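Local atomic coordinates of cytochrome c class I (PDB entry 4XXL), a protein that binds heme c and probably shuttles electrons as a small class I cytochrome in lithoautotrophic growth. Residues K74-K86 with E94-I107. Residues are numbered along the deposited sequence; the frame is centred on the assembly and turned at random.
Sequences KLIHHVTSGEKAK and EHKNINGKASPEAI. With HEC (heme c), chain B.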
loop_
_atom_site.group_PDB
_atom_site.type_symbol
_atom_site.label_atom_id
_atom_site.label_comp_id
_atom_site.label_asym_id
_atom_site.label_seq_id
_atom_site.Cartn_x
_atom_site.Cartn_y
_atom_site.Cartn_z
ATOM N N LYS A 74 6.531 -8.735 -0.214
ATOM C CA LYS A 74 6.081 -8.410 1.145
ATOM C C LYS A 74 4.852 -7.515 1.160
ATOM O O LYS A 74 3.975 -7.720 2.021
ATOM C CB LYS A 74 7.143 -7.728 1.990
ATOM C CG LYS A 74 8.237 -8.647 2.501
ATOM C CD LYS A 74 7.996 -9.111 3.933
ATOM C CE LYS A 74 9.281 -9.052 4.769
ATOM N NZ LYS A 74 10.120 -10.281 4.644
ATOM N N LEU A 75 4.833 -6.520 0.275
ATOM C CA LEU A 75 3.672 -5.605 0.260
ATOM C C LEU A 75 2.471 -6.247 -0.440
ATOM O O LEU A 75 1.318 -5.992 -0.046
ATOM C CB LEU A 75 3.983 -4.234 -0.371
ATOM C CG LEU A 75 4.913 -3.277 0.433
ATOM C CD1 LEU A 75 4.902 -1.886 -0.147
ATOM C CD2 LEU A 75 4.504 -3.215 1.923
ATOM N N ILE A 76 2.721 -7.086 -1.433
ATOM C CA ILE A 76 1.582 -7.857 -2.029
ATOM C C ILE A 76 0.933 -8.720 -0.933
ATOM O O ILE A 76 -0.314 -8.752 -0.827
ATOM C CB ILE A 76 1.989 -8.721 -3.243
ATOM C CG1 ILE A 76 2.342 -7.788 -4.384
ATOM C CG2 ILE A 76 0.865 -9.704 -3.587
ATOM C CD1 ILE A 76 2.961 -8.465 -5.613
ATOM N N HIS A 77 1.786 -9.376 -0.108
ATOM C CA HIS A 77 1.308 -10.109 1.041
ATOM C C HIS A 77 0.548 -9.233 2.016
ATOM O O HIS A 77 -0.561 -9.554 2.428
ATOM C CB HIS A 77 2.456 -10.835 1.742
ATOM C CG HIS A 77 2.038 -11.490 2.996
ATOM N ND1 HIS A 77 1.430 -12.726 3.028
ATOM C CD2 HIS A 77 2.091 -11.063 4.276
ATOM C CE1 HIS A 77 1.153 -13.044 4.280
ATOM N NE2 HIS A 77 1.540 -12.050 5.058
ATOM N N HIS A 78 1.106 -8.092 2.330
ATOM C CA HIS A 78 0.481 -7.219 3.310
ATOM C C HIS A 78 -0.928 -6.786 2.896
ATOM O O HIS A 78 -1.803 -6.686 3.741
ATOM C CB HIS A 78 1.315 -5.947 3.474
ATOM C CG HIS A 78 0.663 -4.926 4.345
ATOM N ND1 HIS A 78 -0.042 -3.849 3.867
ATOM C CD2 HIS A 78 0.571 -4.868 5.695
ATOM C CE1 HIS A 78 -0.529 -3.175 4.883
ATOM N NE2 HIS A 78 -0.128 -3.740 5.995
ATOM N N VAL A 79 -1.134 -6.489 1.617
ATOM C CA VAL A 79 -2.455 -6.019 1.167
ATOM C C VAL A 79 -3.502 -7.087 0.847
ATOM O O VAL A 79 -4.675 -6.766 0.538
ATOM C CB VAL A 79 -2.246 -5.059 0.014
ATOM C CG1 VAL A 79 -1.965 -5.749 -1.311
ATOM C CG2 VAL A 79 -3.363 -4.020 -0.064
ATOM N N THR A 80 -3.057 -8.335 0.875
ATOM C CA THR A 80 -3.914 -9.487 0.552
ATOM C C THR A 80 -4.083 -10.457 1.708
ATOM O O THR A 80 -4.582 -11.564 1.488
ATOM C CB THR A 80 -3.391 -10.242 -0.716
ATOM O OG1 THR A 80 -2.106 -10.768 -0.439
ATOM C CG2 THR A 80 -3.397 -9.372 -1.992
ATOM N N SER A 81 -3.632 -10.126 2.924
ATOM C CA SER A 81 -3.745 -11.043 4.095
ATOM C C SER A 81 -4.628 -10.604 5.265
ATOM O O SER A 81 -5.050 -11.447 6.042
ATOM C CB SER A 81 -2.378 -11.350 4.687
ATOM O OG SER A 81 -1.694 -10.167 5.008
ATOM N N GLY A 82 -4.867 -9.313 5.433
ATOM C CA GLY A 82 -5.626 -8.855 6.608
ATOM C C GLY A 82 -5.012 -9.059 7.932
ATOM O O GLY A 82 -5.744 -9.364 8.930
ATOM N N GLU A 83 -3.694 -8.885 8.003
ATOM C CA GLU A 83 -3.023 -9.044 9.277
ATOM C C GLU A 83 -3.211 -7.782 10.082
ATOM O O GLU A 83 -3.683 -6.742 9.576
ATOM C CB GLU A 83 -1.553 -9.347 9.044
ATOM C CG GLU A 83 -1.353 -10.726 8.419
ATOM C CD GLU A 83 0.090 -11.055 8.016
ATOM O OE1 GLU A 83 0.941 -10.141 7.908
ATOM O OE2 GLU A 83 0.361 -12.255 7.768
ATOM N N LYS A 84 -2.861 -7.871 11.366
ATOM C CA LYS A 84 -3.053 -6.739 12.276
ATOM C C LYS A 84 -2.324 -5.474 11.814
ATOM O O LYS A 84 -1.202 -5.476 11.273
ATOM C CB LYS A 84 -2.686 -7.111 13.727
ATOM C CG LYS A 84 -3.652 -8.147 14.307
ATOM C CD LYS A 84 -4.969 -7.534 14.820
ATOM C CE LYS A 84 -4.892 -7.216 16.319
ATOM N NZ LYS A 84 -6.198 -6.940 16.997
ATOM N N ALA A 85 -3.010 -4.370 12.022
ATOM C CA ALA A 85 -2.514 -3.047 11.671
ATOM C C ALA A 85 -2.693 -2.249 12.937
ATOM O O ALA A 85 -3.784 -2.250 13.539
ATOM C CB ALA A 85 -3.285 -2.431 10.495
ATOM N N LYS A 86 -1.566 -1.695 13.417
ATOM C CA LYS A 86 -1.590 -0.913 14.643
ATOM C C LYS A 86 -1.773 0.537 14.268
ATOM O O LYS A 86 -1.034 1.117 13.470
ATOM C CB LYS A 86 -0.312 -1.110 15.440
ATOM C CG LYS A 86 -0.149 -0.113 16.562
ATOM C CD LYS A 86 -1.206 -0.297 17.621
ATOM C CE LYS A 86 -0.559 -0.410 18.994
ATOM N NZ LYS A 86 0.017 -1.776 19.166
ATOM N N GLU A 94 -7.740 -5.431 11.608
ATOM C CA GLU A 94 -7.159 -6.256 10.528
ATOM C C GLU A 94 -7.041 -5.284 9.334
ATOM O O GLU A 94 -8.007 -4.530 9.051
ATOM C CB GLU A 94 -8.077 -7.442 10.178
ATOM C CG GLU A 94 -8.312 -8.502 11.237
ATOM C CD GLU A 94 -9.719 -9.193 11.171
ATOM O OE1 GLU A 94 -10.488 -9.056 12.188
ATOM O OE2 GLU A 94 -10.085 -9.842 10.120
ATOM N N HIS A 95 -5.886 -5.248 8.639
ATOM C CA HIS A 95 -5.690 -4.300 7.515
ATOM C C HIS A 95 -6.644 -4.621 6.369
ATOM O O HIS A 95 -6.967 -5.817 6.165
ATOM C CB HIS A 95 -4.241 -4.269 7.058
ATOM C CG HIS A 95 -3.888 -3.131 6.102
ATOM N ND1 HIS A 95 -4.151 -3.206 4.762
ATOM C CD2 HIS A 95 -3.510 -1.845 6.316
ATOM C CE1 HIS A 95 -3.834 -2.068 4.172
ATOM N NE2 HIS A 95 -3.352 -1.218 5.074
ATOM N N LYS A 96 -7.072 -3.590 5.642
ATOM C CA LYS A 96 -7.830 -3.701 4.367
ATOM C C LYS A 96 -7.210 -4.834 3.522
ATOM O O LYS A 96 -5.981 -4.898 3.366
ATOM C CB LYS A 96 -7.777 -2.387 3.614
ATOM C CG LYS A 96 -8.478 -2.426 2.261
ATOM C CD LYS A 96 -9.940 -2.553 2.452
ATOM C CE LYS A 96 -10.673 -2.400 1.122
ATOM N NZ LYS A 96 -12.115 -2.606 1.332
ATOM N N ASN A 97 -8.040 -5.766 3.088
ATOM C CA ASN A 97 -7.578 -6.926 2.334
ATOM C C ASN A 97 -8.228 -6.865 0.965
ATOM O O ASN A 97 -9.459 -7.024 0.888
ATOM C CB ASN A 97 -7.969 -8.190 3.084
ATOM C CG ASN A 97 -7.515 -9.415 2.420
ATOM O OD1 ASN A 97 -7.109 -9.411 1.257
ATOM N ND2 ASN A 97 -7.595 -10.485 3.126
ATOM N N ILE A 98 -7.441 -6.684 -0.075
ATOM C CA ILE A 98 -7.995 -6.629 -1.409
ATOM C C ILE A 98 -7.844 -7.962 -2.191
ATOM O O ILE A 98 -8.066 -7.997 -3.446
ATOM C CB ILE A 98 -7.492 -5.417 -2.221
ATOM C CG1 ILE A 98 -5.992 -5.465 -2.366
ATOM C CG2 ILE A 98 -8.012 -4.122 -1.556
ATOM C CD1 ILE A 98 -5.452 -4.345 -3.249
ATOM N N ASN A 99 -7.520 -9.042 -1.498
ATOM C CA ASN A 99 -7.429 -10.359 -2.153
ATOM C C ASN A 99 -8.785 -10.708 -2.781
ATOM O O ASN A 99 -9.807 -10.610 -2.136
ATOM C CB ASN A 99 -6.953 -11.376 -1.204
ATOM C CG ASN A 99 -6.335 -12.602 -1.882
ATOM O OD1 ASN A 99 -5.726 -12.502 -2.952
ATOM N ND2 ASN A 99 -6.467 -13.726 -1.234
ATOM N N GLY A 100 -8.767 -10.996 -4.078
ATOM C CA GLY A 100 -9.997 -11.320 -4.782
ATOM C C GLY A 100 -10.811 -10.118 -5.216
ATOM O O GLY A 100 -11.837 -10.276 -5.882
ATOM N N LYS A 101 -10.360 -8.909 -4.890
ATOM C CA LYS A 101 -11.094 -7.674 -5.242
ATOM C C LYS A 101 -10.504 -6.936 -6.440
ATOM O O LYS A 101 -11.059 -5.944 -6.929
ATOM C CB LYS A 101 -11.180 -6.703 -4.077
ATOM C CG LYS A 101 -11.889 -7.247 -2.866
ATOM C CD LYS A 101 -13.117 -8.105 -3.153
ATOM C CE LYS A 101 -13.678 -8.688 -1.839
ATOM N NZ LYS A 101 -14.026 -7.608 -0.874
ATOM N N ALA A 102 -9.353 -7.395 -6.899
ATOM C CA ALA A 102 -8.774 -6.865 -8.137
ATOM C C ALA A 102 -7.870 -7.936 -8.705
ATOM O O ALA A 102 -7.658 -8.974 -8.092
ATOM C CB ALA A 102 -7.975 -5.621 -7.849
ATOM N N SER A 103 -7.357 -7.674 -9.898
ATOM C CA SER A 103 -6.539 -8.643 -10.525
ATOM C C SER A 103 -5.155 -8.696 -9.895
ATOM O O SER A 103 -4.657 -7.706 -9.389
ATOM C CB SER A 103 -6.412 -8.337 -12.023
ATOM O OG SER A 103 -5.616 -7.179 -12.256
ATOM N N PRO A 104 -4.489 -9.840 -9.978
ATOM C CA PRO A 104 -3.090 -9.902 -9.518
ATOM C C PRO A 104 -2.213 -8.812 -10.190
ATOM O O PRO A 104 -1.365 -8.182 -9.547
ATOM C CB PRO A 104 -2.655 -11.312 -9.905
ATOM C CG PRO A 104 -3.927 -12.075 -9.804
ATOM C CD PRO A 104 -5.062 -11.185 -10.160
ATOM N N GLU A 105 -2.376 -8.605 -11.480
ATOM C CA GLU A 105 -1.601 -7.585 -12.183
ATOM C C GLU A 105 -1.870 -6.187 -11.631
ATOM O O GLU A 105 -0.899 -5.410 -11.457
ATOM C CB GLU A 105 -1.881 -7.686 -13.708
ATOM C CG GLU A 105 -1.179 -6.678 -14.599
ATOM C CD GLU A 105 -1.638 -5.233 -14.413
ATOM O OE1 GLU A 105 -2.840 -4.996 -14.108
ATOM O OE2 GLU A 105 -0.783 -4.319 -14.597
ATOM N N ALA A 106 -3.135 -5.888 -11.340
ATOM C CA ALA A 106 -3.423 -4.542 -10.791
ATOM C C ALA A 106 -2.816 -4.340 -9.391
ATOM O O ALA A 106 -2.279 -3.289 -9.078
ATOM C CB ALA A 106 -4.920 -4.308 -10.825
ATOM N N ILE A 107 -2.845 -5.377 -8.603
ATOM C CA ILE A 107 -2.348 -5.299 -7.213
ATOM C C ILE A 107 -0.829 -5.092 -7.283
ATOM O O ILE A 107 -0.262 -4.223 -6.600
ATOM C CB ILE A 107 -2.733 -6.526 -6.436
ATOM C CG1 ILE A 107 -4.215 -6.490 -6.103
ATOM C CG2 ILE A 107 -1.959 -6.618 -5.133
ATOM C CD1 ILE A 107 -4.826 -7.795 -5.636
HETATM FE FE HEC B . -2.832 0.665 4.846
HETATM C CHA HEC B . 0.081 0.097 6.661
HETATM C CHB HEC B . -1.142 0.030 1.903
HETATM C CHC HEC B . -5.823 0.728 3.122
HETATM C CHD HEC B . -4.353 1.896 7.590
HETATM N NA HEC B . -0.897 0.107 4.406
HETATM C C1A HEC B . 0.130 0.017 5.276
HETATM C C2A HEC B . 1.304 -0.220 4.515
HETATM C C3A HEC B . 0.937 -0.211 3.191
HETATM C C4A HEC B . -0.467 0.006 3.123
HETATM C CMA HEC B . 1.811 -0.357 1.983
HETATM C CAA HEC B . 2.684 -0.419 5.141
HETATM C CBA HEC B . 2.869 -1.880 5.481
HETATM C CGA HEC B . 4.259 -2.224 5.990
HETATM O O1A HEC B . 5.010 -1.324 6.392
HETATM O O2A HEC B . 4.671 -3.426 5.871
HETATM N NB HEC B . -3.387 0.443 2.913
HETATM C C1B HEC B . -2.538 0.183 1.860
HETATM C C2B HEC B . -3.302 0.075 0.658
HETATM C C3B HEC B . -4.603 0.243 0.946
HETATM C C4B HEC B . -4.681 0.461 2.385
HETATM C CMB HEC B . -2.715 -0.222 -0.692
HETATM C CAB HEC B . -5.803 0.112 0.094
HETATM C CBB HEC B . -5.906 -1.207 -0.406
HETATM N NC HEC B . -4.766 1.264 5.304
HETATM C C1C HEC B . -5.791 1.148 4.421
HETATM C C2C HEC B . -6.888 1.725 5.092
HETATM C C3C HEC B . -6.520 2.167 6.348
HETATM C C4C HEC B . -5.146 1.799 6.455
HETATM C CMC HEC B . -8.206 1.896 4.433
HETATM C CAC HEC B . -7.389 2.886 7.370
HETATM C CBC HEC B . -8.601 2.304 7.761
HETATM N ND HEC B . -2.276 0.868 6.701
HETATM C C1D HEC B . -3.020 1.434 7.715
HETATM C C2D HEC B . -2.279 1.428 9.001
HETATM C C3D HEC B . -1.084 0.932 8.714
HETATM C C4D HEC B . -1.052 0.615 7.273
HETATM C CMD HEC B . -2.791 1.926 10.298
HETATM C CAD HEC B . 0.104 0.759 9.677
HETATM C CBD HEC B . 0.079 -0.595 10.323
HETATM C CGD HEC B . 1.211 -0.877 11.317
HETATM O O1D HEC B . 2.314 -0.249 11.304
HETATM O O2D HEC B . 1.043 -1.830 12.124
HETATM O O HOH W 1 -4.388 -7.073 3.974
HETATM O O HOH W 2 -6.398 -13.284 3.156
HETATM O O HOH W 3 -8.153 -10.653 8.349
#
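Val79 forms the apolar centre, its two methyls sharing the work: CG2 lies 3.8 Å from Ile98 CG1 and also meets the heme vinyl-derived carbon CBB, while CG1 packs on Ile107 CG2. Nearer the iron, the edge of His78 points at the face of His95, planes at 53°, with His78 CE1 above the middle of that ring; CBA of a heme propionate covers a face of His78. His95 is gripped at both ends: NE2 binds the iron at 2.0 Å, and ND1 donates to a lone pair of Lys96 O, which together would hold the ring from turning. Its backbone N bonds Glu83 O (2.8 Å), and Ile98 N bonds Val79 O (2.8 Å). Asn97 has CG anti to the backbone N (chi1 -178°), a swing that carries its amide over to Thr80; OD1 accepts from Asn99 N (2.8 Å), an Asx turn, while ND2 shares a water with Thr80 O. With an alanine here, Asn99 N would probably lose its acceptor and the water its bond from ND2, weakening the tie to Thr80. Farther out, another water joins Gly82 O to Glu94 OE2. With His47 on the iron too, this is the distal-ligand loop of a bis-histidine class I cytochrome c.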